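Local coordinates for uncharacterized protein (PDB 3RMQ) that is of unknown function but binds a zinc ion through one histidine and three cysteines in a zinc-finger domain, at residues A[14-19]-A[52-57]. The protein carries 1 engineered substitution. Residues are numbered along the deposited sequence; the frame is centred on the assembly and turned at random.
Sequences GKRHVY and GLWFDG. With ZN (zinc ion), chain B.
Arg16 and Gly57 join the start of strand 15-20 to the irregular loop 52-57, residues 14-16 and 54-57 running 96° apart, through a single backbone hydrogen bond from Arg16 N to Gly57 O (2.9 Å). The same carbonyl oxygen receives a CA-H...O contact from Lys15 CA at 3.3 Å. Arg16 contributes the largest share of any residue (99 Å²). Its chain crosses the indole of Trp54 at about a right angle, and a bend at chi3 sets NE 3.6 Å from CE3. CE3 lies over one guanidinium face, offset toward the rim, while CZ lies in plane at the indole edge; with planes 57° apart, the groups meet obliquely, not as a stack. Alongside Trp54 CB, NH2 donates to Trp54 O (3.0 Å, 134° at the hydrogen), while a water in the guanidinium plane links NE to Asp56 O. Trp54 NE1 is hydrogen-bonded to Asp48 O, and the indole side chain also touches Gln10 and Gln11 of strand 7-12. At the hairpin turn, Asp56 CB packs 3.4 Å from Gly14 O, and a water bridges Asp56 OD2 to Gly14 N. His17, the residue after Arg16, binds zinc through ND1 together with Cys36, Cys59 and Cys62. One presumably cationic guanidinium, with Glu58 only a distant, weak ion-pair partner, thus serves two neutral loop carbonyls, one directly and one through water, tying the approach to Cys59 to the histidine-bearing strand.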
# COMPACT_ATOMS: atom_id res chain seq x y z
N GLY A 14 -0.65 -1.85 -11.56
CA GLY A 14 -0.99 -3.20 -11.17
C GLY A 14 -1.42 -3.42 -9.72
O GLY A 14 -1.66 -4.57 -9.37
N LYS A 15 -1.50 -2.39 -8.89
CA LYS A 15 -2.05 -2.59 -7.55
C LYS A 15 -2.93 -1.44 -7.16
O LYS A 15 -2.84 -0.37 -7.74
CB LYS A 15 -0.92 -2.65 -6.50
CG LYS A 15 0.28 -3.61 -6.82
CD LYS A 15 1.35 -3.45 -5.73
CE LYS A 15 2.68 -4.15 -6.06
NZ LYS A 15 3.66 -3.20 -6.66
N ARG A 16 -3.73 -1.63 -6.12
CA ARG A 16 -4.51 -0.53 -5.61
C ARG A 16 -3.69 0.12 -4.47
O ARG A 16 -3.53 -0.49 -3.42
CB ARG A 16 -5.88 -1.00 -5.10
CG ARG A 16 -6.84 0.17 -5.06
CD ARG A 16 -8.19 -0.16 -4.43
NE ARG A 16 -8.93 -1.11 -5.26
CZ ARG A 16 -10.19 -1.52 -5.04
NH1 ARG A 16 -10.85 -1.07 -3.96
NH2 ARG A 16 -10.78 -2.36 -5.89
N HIS A 17 -3.09 1.30 -4.74
CA HIS A 17 -2.20 1.94 -3.77
C HIS A 17 -2.99 2.93 -2.96
O HIS A 17 -4.18 3.17 -3.26
CB HIS A 17 -1.04 2.67 -4.48
CG HIS A 17 -0.09 1.76 -5.19
ND1 HIS A 17 0.93 1.08 -4.55
CD2 HIS A 17 -0.02 1.41 -6.50
CE1 HIS A 17 1.62 0.39 -5.44
NE2 HIS A 17 1.05 0.56 -6.63
N VAL A 18 -2.34 3.53 -1.96
CA VAL A 18 -2.95 4.56 -1.12
C VAL A 18 -2.08 5.76 -1.34
O VAL A 18 -0.83 5.62 -1.48
CB VAL A 18 -2.96 4.19 0.38
CG1 VAL A 18 -3.45 5.36 1.23
CG2 VAL A 18 -3.87 2.97 0.60
N TYR A 19 -2.69 6.94 -1.41
CA TYR A 19 -1.86 8.15 -1.46
C TYR A 19 -2.30 9.18 -0.41
O TYR A 19 -3.45 9.16 0.08
CB TYR A 19 -1.84 8.75 -2.89
CG TYR A 19 -3.12 9.37 -3.33
CD1 TYR A 19 -4.18 8.59 -3.80
CD2 TYR A 19 -3.30 10.75 -3.29
CE1 TYR A 19 -5.39 9.16 -4.18
CE2 TYR A 19 -4.50 11.34 -3.67
CZ TYR A 19 -5.54 10.54 -4.12
OH TYR A 19 -6.73 11.12 -4.51
N GLY A 52 -14.83 1.84 -10.75
CA GLY A 52 -15.64 0.63 -10.89
C GLY A 52 -14.94 -0.50 -11.64
O GLY A 52 -15.37 -1.65 -11.64
N LEU A 53 -13.85 -0.18 -12.32
CA LEU A 53 -13.05 -1.18 -13.03
C LEU A 53 -11.74 -1.51 -12.30
O LEU A 53 -10.80 -2.07 -12.90
CB LEU A 53 -12.67 -0.66 -14.44
CG LEU A 53 -13.78 -0.17 -15.37
CD1 LEU A 53 -13.16 0.22 -16.72
CD2 LEU A 53 -14.89 -1.26 -15.53
N TRP A 54 -11.62 -1.12 -11.02
CA TRP A 54 -10.38 -1.42 -10.32
C TRP A 54 -10.36 -2.87 -9.86
O TRP A 54 -10.89 -3.19 -8.77
CB TRP A 54 -10.26 -0.56 -9.08
CG TRP A 54 -9.89 0.89 -9.40
CD1 TRP A 54 -9.61 1.46 -10.63
CD2 TRP A 54 -9.73 1.91 -8.42
NE1 TRP A 54 -9.34 2.83 -10.45
CE2 TRP A 54 -9.42 3.11 -9.11
CE3 TRP A 54 -9.88 1.93 -7.03
CZ2 TRP A 54 -9.24 4.31 -8.45
CZ3 TRP A 54 -9.69 3.17 -6.35
CH2 TRP A 54 -9.37 4.31 -7.06
N PHE A 55 -9.75 -3.74 -10.65
CA PHE A 55 -9.73 -5.16 -10.30
C PHE A 55 -8.36 -5.61 -9.77
O PHE A 55 -8.19 -6.76 -9.39
CB PHE A 55 -10.08 -6.04 -11.54
CG PHE A 55 -11.45 -5.77 -12.12
CD1 PHE A 55 -12.43 -5.09 -11.40
CD2 PHE A 55 -11.77 -6.17 -13.40
CE1 PHE A 55 -13.70 -4.81 -11.96
CE2 PHE A 55 -13.04 -5.93 -13.94
CZ PHE A 55 -14.01 -5.26 -13.21
N ASP A 56 -7.36 -4.75 -9.81
CA ASP A 56 -6.05 -5.14 -9.28
C ASP A 56 -6.13 -5.37 -7.78
O ASP A 56 -6.92 -4.73 -7.09
CB ASP A 56 -5.04 -4.03 -9.54
CG ASP A 56 -4.63 -3.95 -11.03
OD1 ASP A 56 -4.54 -5.02 -11.68
OD2 ASP A 56 -4.39 -2.83 -11.53
N GLY A 57 -5.25 -6.21 -7.27
CA GLY A 57 -5.24 -6.46 -5.84
C GLY A 57 -4.73 -5.24 -5.07
O GLY A 57 -3.97 -4.44 -5.63
ZN ZN B . 1.60 0.88 -2.59
O HOH W 1 -3.06 -0.96 -12.89
O HOH W 2 -3.28 -7.51 -8.84
O HOH W 3 -7.77 -2.20 -7.66